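Local coordinates for C381 turret protein (Sulfolobus turreted icosahedral virus, PDB 4IND) that probably builds, as a five-chain assembly of triple jelly-roll subunits, the turrets that rise from the icosahedral capsid of this archaeal virus, at residues A[33-38]-A[71-76]; A[67-72]-A[141-146]; A[211-216]-A[251-256]. All blocks are in the same frame, centred on the assembly; numbering follows the deposited sequence.

Contact 1 of 3, residues A[33-38]-A[71-76]; sequences NSIFVG and IDDELQ
The backbones of Ile35 and Ile71 run close, 5.6 Å from CA to CA, yet no hydrogen bond passes between 33-38 and 71-76; the pairing lies one residue earlier, between the main chains of Ile35 and Ile70. What joins the two segments is mostly apolar. The side chains of Ile35 and Ile71 lie alongside one another and point the same way, with Ile35 CG2 3.7 Å from Ile71 CG1. Further out, their CD1 methyls are still 4.1 Å apart, evidence that the branches stay side by side over their length. Ile35 CG1 stands between N and the carbonyl carbon (chi1 65°), which leaves CG2 beside the backbone N and turned to Ile71. Ile35 CG2 also passes Asp73 OD1 at 4.2 Å. A water lies 2.8 Å from Ser34 O and 2.7 Å from Asp73 OD1; counting acceptors outside the two segments, it has more in reach than protons, so the two bonds may not coexist. The other oxygen, Asp73 OD2, forms a salt bridge with Lys21 of the second subunit. Strand 36-37 is here the outermost strand beside 67-71, Ile35 also packs on Val16 and Ile69, and Ile71 turns inward to strand 138-147.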
loop_
_atom_site.group_PDB
_atom_site.type_symbol
_atom_site.label_atom_id
_atom_site.label_comp_id
_atom_site.label_asym_id
_atom_site.label_seq_id
_atom_site.Cartn_x
_atom_site.Cartn_y
_atom_site.Cartn_z
ATOM N N ASN A 33 -24.136 31.003 8.078
ATOM C CA ASN A 33 -24.511 30.646 9.453
ATOM C C ASN A 33 -23.466 29.654 9.989
ATOM O O ASN A 33 -23.781 28.752 10.769
ATOM C CB ASN A 33 -25.904 30.022 9.481
ATOM C CG ASN A 33 -26.441 29.806 10.902
ATOM O OD1 ASN A 33 -25.946 30.382 11.881
ATOM N ND2 ASN A 33 -27.476 28.976 11.013
ATOM N N SER A 34 -22.224 29.822 9.564
ATOM C CA SER A 34 -21.176 28.925 10.057
ATOM C C SER A 34 -19.799 29.531 9.986
ATOM O O SER A 34 -19.106 29.616 11.001
ATOM C CB SER A 34 -21.208 27.594 9.293
ATOM O OG SER A 34 -21.141 27.824 7.902
ATOM N N ILE A 35 -19.390 29.954 8.792
ATOM C CA ILE A 35 -17.998 30.364 8.594
ATOM C C ILE A 35 -17.780 31.737 7.941
ATOM O O ILE A 35 -16.656 32.204 7.846
ATOM C CB ILE A 35 -17.208 29.296 7.822
ATOM C CG1 ILE A 35 -17.738 29.125 6.399
ATOM C CG2 ILE A 35 -17.245 27.962 8.572
ATOM C CD1 ILE A 35 -16.910 28.131 5.546
ATOM N N PHE A 36 -18.856 32.387 7.515
ATOM C CA PHE A 36 -18.729 33.697 6.880
ATOM C C PHE A 36 -18.994 34.836 7.862
ATOM O O PHE A 36 -19.990 34.812 8.587
ATOM C CB PHE A 36 -19.644 33.798 5.641
ATOM C CG PHE A 36 -19.495 35.095 4.877
ATOM C CD1 PHE A 36 -18.431 35.286 4.007
ATOM C CD2 PHE A 36 -20.431 36.106 5.022
ATOM C CE1 PHE A 36 -18.293 36.471 3.298
ATOM C CE2 PHE A 36 -20.315 37.302 4.323
ATOM C CZ PHE A 36 -19.246 37.486 3.451
ATOM N N VAL A 37 -18.100 35.824 7.880
ATOM C CA VAL A 37 -18.191 36.960 8.780
ATOM C C VAL A 37 -18.411 38.195 7.928
ATOM O O VAL A 37 -17.634 38.472 7.016
ATOM C CB VAL A 37 -16.893 37.126 9.617
ATOM C CG1 VAL A 37 -17.024 38.277 10.615
ATOM C CG2 VAL A 37 -16.534 35.813 10.316
ATOM N N GLY A 38 -19.472 38.941 8.230
ATOM C CA GLY A 38 -19.772 40.174 7.517
ATOM C C GLY A 38 -21.076 40.084 6.743
ATOM O O GLY A 38 -21.815 39.127 6.867
ATOM N N ILE A 71 -12.902 29.322 10.158
ATOM C CA ILE A 71 -13.334 27.957 10.440
ATOM C C ILE A 71 -12.635 27.363 11.658
ATOM O O ILE A 71 -11.473 26.983 11.575
ATOM C CB ILE A 71 -13.071 27.034 9.227
ATOM C CG1 ILE A 71 -13.561 27.701 7.938
ATOM C CG2 ILE A 71 -13.765 25.690 9.414
ATOM C CD1 ILE A 71 -13.169 26.945 6.640
ATOM N N ASP A 72 -13.333 27.265 12.789
ATOM C CA ASP A 72 -12.724 26.594 13.939
ATOM C C ASP A 72 -13.378 25.240 14.222
ATOM O O ASP A 72 -13.058 24.578 15.206
ATOM C CB ASP A 72 -12.707 27.484 15.185
ATOM C CG ASP A 72 -14.037 27.496 15.913
ATOM O OD1 ASP A 72 -14.061 27.657 17.162
ATOM O OD2 ASP A 72 -15.074 27.331 15.231
ATOM N N ASP A 73 -14.275 24.823 13.334
ATOM C CA ASP A 73 -15.031 23.587 13.521
ATOM C C ASP A 73 -14.134 22.363 13.464
ATOM O O ASP A 73 -13.068 22.405 12.865
ATOM C CB ASP A 73 -16.083 23.467 12.411
ATOM C CG ASP A 73 -17.081 24.593 12.434
ATOM O OD1 ASP A 73 -16.692 25.756 12.129
ATOM O OD2 ASP A 73 -18.259 24.306 12.732
ATOM N N GLU A 74 -14.582 21.276 14.086
ATOM C CA GLU A 74 -13.798 20.046 14.142
ATOM C C GLU A 74 -13.816 19.264 12.824
ATOM O O GLU A 74 -14.321 18.141 12.782
ATOM C CB GLU A 74 -14.319 19.119 15.246
ATOM C CG GLU A 74 -14.446 19.757 16.601
ATOM C CD GLU A 74 -13.144 20.345 17.096
ATOM O OE1 GLU A 74 -13.201 21.179 18.022
ATOM O OE2 GLU A 74 -12.069 19.975 16.563
ATOM N N LEU A 75 -13.293 19.857 11.761
ATOM C CA LEU A 75 -13.075 19.141 10.503
ATOM C C LEU A 75 -12.248 17.901 10.776
ATOM O O LEU A 75 -11.508 17.829 11.769
ATOM C CB LEU A 75 -12.304 19.999 9.503
ATOM C CG LEU A 75 -12.887 21.368 9.205
ATOM C CD1 LEU A 75 -12.060 22.006 8.111
ATOM C CD2 LEU A 75 -14.309 21.206 8.778
ATOM N N GLN A 76 -12.367 16.917 9.896
ATOM C CA GLN A 76 -11.482 15.758 9.959
ATOM C C GLN A 76 -10.051 16.276 9.941
ATOM O O GLN A 76 -9.714 17.171 9.159
ATOM C CB GLN A 76 -11.734 14.852 8.759
ATOM C CG GLN A 76 -10.895 13.574 8.798
ATOM C CD GLN A 76 -11.268 12.610 7.693
ATOM O OE1 GLN A 76 -10.788 12.726 6.566
ATOM N NE2 GLN A 76 -12.135 11.652 8.009
HETATM O O HOH W 1 -18.502 27.623 12.819
#

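Contact 2 of 3, residues A[67-72]-A[141-146]; sequences ASIIID and LEFSLE
Phe143 crosses the interior to reach Ile69 and Ile71, and its ring can be traced atom by atom. From CB the side chain leaves with CG opposite the backbone N (chi1 -176°), which carries the ring across toward 67-72. The first contact comes at Phe143 CD1, 3.9 Å from Ile69 CD1. One atom further, Phe143 CE1 touches the same methyl and also lies 4.1 Å from Ile69 CG2, so both branches of that isoleucine border one side of the ring. At the tip, Phe143 CZ and Phe143 CE2 lie 3.7 Å and 3.8 Å from Ile71 CD1. Both isoleucines, two residues apart on their strand, approach the ring obliquely from the same side. Leu145 adds a looser touch, with its CD1 4.3 Å from Ile71 CD1. The backbones stay well apart: the strand axes approach to 11.8 Å at 25° between their directions, and no hydrogen bond crosses. This is the spacing of two sheets packed face to face in a jelly-roll sandwich. Strand 138-147 lies between 19-21 and 78-88 in one sheet, where Phe143 also packs on Ile82 and Ile84, while strand 67-71 lies between 36-37 and 130-134 in the other.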
loop_
_atom_site.group_PDB
_atom_site.type_symbol
_atom_site.label_atom_id
_atom_site.label_comp_id
_atom_site.label_asym_id
_atom_site.label_seq_id
_atom_site.Cartn_x
_atom_site.Cartn_y
_atom_site.Cartn_z
ATOM N N ALA A 67 -14.830 41.307 4.566
ATOM C CA ALA A 67 -15.476 40.129 5.147
ATOM C C ALA A 67 -14.378 39.134 5.522
ATOM O O ALA A 67 -13.212 39.322 5.161
ATOM C CB ALA A 67 -16.439 39.514 4.157
ATOM N N SER A 68 -14.744 38.077 6.247
ATOM C CA SER A 68 -13.795 37.044 6.615
ATOM C C SER A 68 -14.427 35.678 6.485
ATOM O O SER A 68 -15.634 35.523 6.640
ATOM C CB SER A 68 -13.334 37.219 8.064
ATOM O OG SER A 68 -12.799 38.502 8.287
ATOM N N ILE A 69 -13.601 34.682 6.205
ATOM C CA ILE A 69 -14.011 33.308 6.393
ATOM C C ILE A 69 -13.193 32.792 7.569
ATOM O O ILE A 69 -11.984 32.978 7.622
ATOM C CB ILE A 69 -13.749 32.475 5.144
ATOM C CG1 ILE A 69 -14.658 32.957 4.008
ATOM C CG2 ILE A 69 -14.023 30.980 5.431
ATOM C CD1 ILE A 69 -14.304 32.387 2.648
ATOM N N ILE A 70 -13.872 32.185 8.533
ATOM C CA ILE A 70 -13.230 31.707 9.743
ATOM C C ILE A 70 -13.782 30.316 10.072
ATOM O O ILE A 70 -14.999 30.149 10.249
ATOM C CB ILE A 70 -13.510 32.659 10.937
ATOM C CG1 ILE A 70 -12.985 34.076 10.649
ATOM C CG2 ILE A 70 -12.851 32.133 12.195
ATOM C CD1 ILE A 70 -13.171 35.040 11.845
ATOM N N ILE A 71 -12.902 29.322 10.158
ATOM C CA ILE A 71 -13.334 27.957 10.440
ATOM C C ILE A 71 -12.635 27.363 11.658
ATOM O O ILE A 71 -11.473 26.983 11.575
ATOM C CB ILE A 71 -13.071 27.034 9.227
ATOM C CG1 ILE A 71 -13.561 27.701 7.938
ATOM C CG2 ILE A 71 -13.765 25.690 9.414
ATOM C CD1 ILE A 71 -13.169 26.945 6.640
ATOM N N ASP A 72 -13.333 27.265 12.789
ATOM C CA ASP A 72 -12.724 26.594 13.939
ATOM C C ASP A 72 -13.378 25.240 14.222
ATOM O O ASP A 72 -13.058 24.578 15.206
ATOM C CB ASP A 72 -12.707 27.484 15.185
ATOM C CG ASP A 72 -14.037 27.496 15.913
ATOM O OD1 ASP A 72 -14.061 27.657 17.162
ATOM O OD2 ASP A 72 -15.074 27.331 15.231
ATOM N N LEU A 141 -17.807 32.575 -5.274
ATOM C CA LEU A 141 -18.608 31.625 -6.058
ATOM C C LEU A 141 -18.598 30.199 -5.496
ATOM O O LEU A 141 -19.634 29.515 -5.508
ATOM C CB LEU A 141 -18.165 31.589 -7.527
ATOM C CG LEU A 141 -17.984 32.881 -8.325
ATOM C CD1 LEU A 141 -18.074 32.602 -9.828
ATOM C CD2 LEU A 141 -18.967 33.934 -7.926
ATOM N N GLU A 142 -17.431 29.746 -5.049
ATOM C CA GLU A 142 -17.286 28.379 -4.524
ATOM C C GLU A 142 -16.242 28.374 -3.434
ATOM O O GLU A 142 -15.334 29.179 -3.443
ATOM C CB GLU A 142 -16.875 27.378 -5.608
ATOM C CG GLU A 142 -17.863 27.181 -6.750
ATOM C CD GLU A 142 -17.287 26.299 -7.882
ATOM O OE1 GLU A 142 -17.276 26.766 -9.045
ATOM O OE2 GLU A 142 -16.879 25.138 -7.621
ATOM N N PHE A 143 -16.376 27.453 -2.490
ATOM C CA PHE A 143 -15.382 27.295 -1.442
ATOM C C PHE A 143 -15.202 25.804 -1.263
ATOM O O PHE A 143 -16.175 25.093 -0.991
ATOM C CB PHE A 143 -15.847 27.932 -0.137
ATOM C CG PHE A 143 -14.810 27.889 0.971
ATOM C CD1 PHE A 143 -13.834 28.868 1.074
ATOM C CD2 PHE A 143 -14.816 26.840 1.893
ATOM C CE1 PHE A 143 -12.883 28.822 2.091
ATOM C CE2 PHE A 143 -13.884 26.777 2.912
ATOM C CZ PHE A 143 -12.919 27.772 3.025
ATOM N N SER A 144 -13.958 25.346 -1.414
ATOM C CA SER A 144 -13.614 23.920 -1.435
ATOM C C SER A 144 -12.509 23.597 -0.428
ATOM O O SER A 144 -11.469 24.245 -0.389
ATOM C CB SER A 144 -13.185 23.486 -2.846
ATOM O OG SER A 144 -12.575 22.187 -2.834
ATOM N N LEU A 145 -12.745 22.567 0.373
ATOM C CA LEU A 145 -11.766 22.046 1.332
ATOM C C LEU A 145 -11.488 20.620 0.937
ATOM O O LEU A 145 -12.395 19.790 0.976
ATOM C CB LEU A 145 -12.395 22.001 2.737
ATOM C CG LEU A 145 -12.482 23.258 3.580
ATOM C CD1 LEU A 145 -13.579 23.137 4.662
ATOM C CD2 LEU A 145 -11.142 23.476 4.236
ATOM N N GLU A 146 -10.259 20.299 0.547
ATOM C CA GLU A 146 -9.967 18.899 0.211
ATOM C C GLU A 146 -8.629 18.511 0.815
ATOM O O GLU A 146 -7.704 19.308 0.841
ATOM C CB GLU A 146 -9.980 18.664 -1.318
ATOM C CG GLU A 146 -8.741 19.182 -2.039
ATOM C CD GLU A 146 -8.404 18.403 -3.329
ATOM O OE1 GLU A 146 -9.275 18.292 -4.230
ATOM O OE2 GLU A 146 -7.247 17.929 -3.447
#

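Contact 3 of 3, residues A[211-216]-A[251-256]; sequences LVISSI and VPFTFG
Ile213 and Ile216, which meet Phe253 with their side chains, make their polar bonds elsewhere: the backbone of Ile213 pairs with Phe197 and that of Ile216 with Phe194, both on strand 194-203, and no hydrogen bond joins 211-216 to 251-256. The setting is the second jelly roll, a sandwich of two antiparallel sheets, with strand 253-262 in one and 208-213 in the other. The chain turns a corner at Ser214, and this explains why two residues three apart in sequence can both face the opposite sheet. Phe253 meets them edge-on. With CG beside the backbone N (chi1 -84°), the ring comes in from the opposite direction to the isoleucines and offers them its far end. Ile213 CD1 lies in the plane of the ring, 3.7 Å from Phe253 CZ and 3.8 Å from Phe253 CE1. Ile216 CD1 also stands near that plane, less closely, and touches CZ alone. Since both methyls sit at the rim, neither stacks over the ring. Phe199 and Tyr245 also meet the Phe253 ring, their planes inclined to it by about 45° and 50°, so the Phe253 ring has aromatic as well as aliphatic neighbours. Ile213 CD1 and Ile216 CD1 are themselves 4.0 Å apart, and Phe253 CZ faces both, 4.1 Å from the latter.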
loop_
_atom_site.group_PDB
_atom_site.type_symbol
_atom_site.label_atom_id
_atom_site.label_comp_id
_atom_site.label_asym_id
_atom_site.label_seq_id
_atom_site.Cartn_x
_atom_site.Cartn_y
_atom_site.Cartn_z
ATOM N N LEU A 211 17.209 28.118 0.099
ATOM C CA LEU A 211 16.833 28.249 -1.295
ATOM C C LEU A 211 17.643 29.406 -1.844
ATOM O O LEU A 211 17.383 30.565 -1.528
ATOM C CB LEU A 211 15.337 28.533 -1.414
ATOM C CG LEU A 211 14.441 27.502 -0.739
ATOM C CD1 LEU A 211 12.996 27.948 -0.749
ATOM C CD2 LEU A 211 14.580 26.142 -1.400
ATOM N N VAL A 212 18.649 29.087 -2.651
ATOM C CA VAL A 212 19.658 30.070 -3.048
ATOM C C VAL A 212 19.745 30.264 -4.568
ATOM O O VAL A 212 19.654 29.310 -5.333
ATOM C CB VAL A 212 21.046 29.665 -2.515
ATOM C CG1 VAL A 212 22.123 30.638 -2.989
ATOM C CG2 VAL A 212 21.020 29.571 -0.995
ATOM N N ILE A 213 19.920 31.512 -4.993
ATOM C CA ILE A 213 20.103 31.836 -6.396
ATOM C C ILE A 213 21.531 32.330 -6.611
ATOM O O ILE A 213 21.964 33.278 -5.951
ATOM C CB ILE A 213 19.110 32.929 -6.853
ATOM C CG1 ILE A 213 17.674 32.450 -6.689
ATOM C CG2 ILE A 213 19.398 33.324 -8.313
ATOM C CD1 ILE A 213 16.615 33.542 -6.829
ATOM N N SER A 214 22.260 31.692 -7.529
ATOM C CA SER A 214 23.664 32.028 -7.768
ATOM C C SER A 214 23.924 33.518 -7.907
ATOM O O SER A 214 24.799 34.073 -7.236
ATOM C CB SER A 214 24.199 31.316 -9.017
ATOM O OG SER A 214 24.151 29.917 -8.842
ATOM N N SER A 215 23.188 34.160 -8.803
ATOM C CA SER A 215 23.324 35.598 -8.972
ATOM C C SER A 215 22.047 36.240 -9.483
ATOM O O SER A 215 21.321 35.667 -10.301
ATOM C CB SER A 215 24.484 35.927 -9.903
ATOM O OG SER A 215 24.242 35.408 -11.195
ATOM N N ILE A 216 21.784 37.433 -8.965
ATOM C CA ILE A 216 20.676 38.256 -9.405
ATOM C C ILE A 216 21.312 39.559 -9.855
ATOM O O ILE A 216 21.765 40.362 -9.031
ATOM C CB ILE A 216 19.659 38.498 -8.271
ATOM C CG1 ILE A 216 18.972 37.183 -7.884
ATOM C CG2 ILE A 216 18.633 39.520 -8.688
ATOM C CD1 ILE A 216 17.975 37.315 -6.764
ATOM N N VAL A 251 13.409 43.670 -4.120
ATOM C CA VAL A 251 13.415 42.582 -5.085
ATOM C C VAL A 251 12.157 41.738 -4.956
ATOM O O VAL A 251 12.186 40.658 -4.369
ATOM C CB VAL A 251 14.632 41.670 -4.895
ATOM C CG1 VAL A 251 14.689 40.653 -6.015
ATOM C CG2 VAL A 251 15.912 42.490 -4.844
ATOM N N PRO A 252 11.040 42.220 -5.519
ATOM C CA PRO A 252 9.800 41.432 -5.399
ATOM C C PRO A 252 9.878 40.116 -6.173
ATOM O O PRO A 252 10.433 40.080 -7.286
ATOM C CB PRO A 252 8.737 42.346 -6.016
ATOM C CG PRO A 252 9.496 43.345 -6.831
ATOM C CD PRO A 252 10.817 43.536 -6.139
ATOM N N PHE A 253 9.357 39.050 -5.574
ATOM C CA PHE A 253 9.231 37.749 -6.218
ATOM C C PHE A 253 7.761 37.408 -6.391
ATOM O O PHE A 253 6.896 37.846 -5.606
ATOM C CB PHE A 253 9.878 36.635 -5.358
ATOM C CG PHE A 253 11.370 36.480 -5.558
ATOM C CD1 PHE A 253 11.883 35.347 -6.180
ATOM C CD2 PHE A 253 12.253 37.432 -5.087
ATOM C CE1 PHE A 253 13.263 35.183 -6.345
ATOM C CE2 PHE A 253 13.629 37.279 -5.255
ATOM C CZ PHE A 253 14.128 36.150 -5.885
ATOM N N THR A 254 7.477 36.614 -7.416
ATOM C CA THR A 254 6.197 35.927 -7.534
ATOM C C THR A 254 6.537 34.456 -7.680
ATOM O O THR A 254 7.437 34.108 -8.430
ATOM C CB THR A 254 5.422 36.385 -8.762
ATOM O OG1 THR A 254 5.264 37.804 -8.723
ATOM C CG2 THR A 254 4.043 35.732 -8.790
ATOM N N PHE A 255 5.857 33.580 -6.942
ATOM C CA PHE A 255 6.230 32.176 -6.999
ATOM C C PHE A 255 5.026 31.255 -6.842
ATOM O O PHE A 255 3.952 31.670 -6.385
ATOM C CB PHE A 255 7.325 31.864 -5.966
ATOM C CG PHE A 255 6.859 31.971 -4.531
ATOM C CD1 PHE A 255 6.430 30.849 -3.839
ATOM C CD2 PHE A 255 6.867 33.197 -3.878
ATOM C CE1 PHE A 255 6.003 30.952 -2.507
ATOM C CE2 PHE A 255 6.448 33.315 -2.560
ATOM C CZ PHE A 255 6.006 32.188 -1.871
ATOM N N GLY A 256 5.222 30.005 -7.231
ATOM C CA GLY A 256 4.219 28.977 -7.111
ATOM C C GLY A 256 4.715 27.972 -6.093
ATOM O O GLY A 256 5.819 28.113 -5.563
#

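How the contacts relate
Contacts 1 and 2 belong to the first jelly roll and have centres about 8 Å apart. They share Ile71 and Asp72 and meet at the pairing of strands 36-37 and 67-71, where Val37 N lies 2.8 Å from Ser68 O. Contact 1 lies at the margin of that sheet and contact 2 is its packing against the opposite sheet; both touch the second subunit. Contact 3 comes later in the chain, in the second jelly roll; its centre lies about 36 Å from the centre of contact 1 and about 31 Å from that of contact 2, and no atoms touch. The apolar packing sampled in the two rolls is thus separate, and no other subunit reaches contact 3.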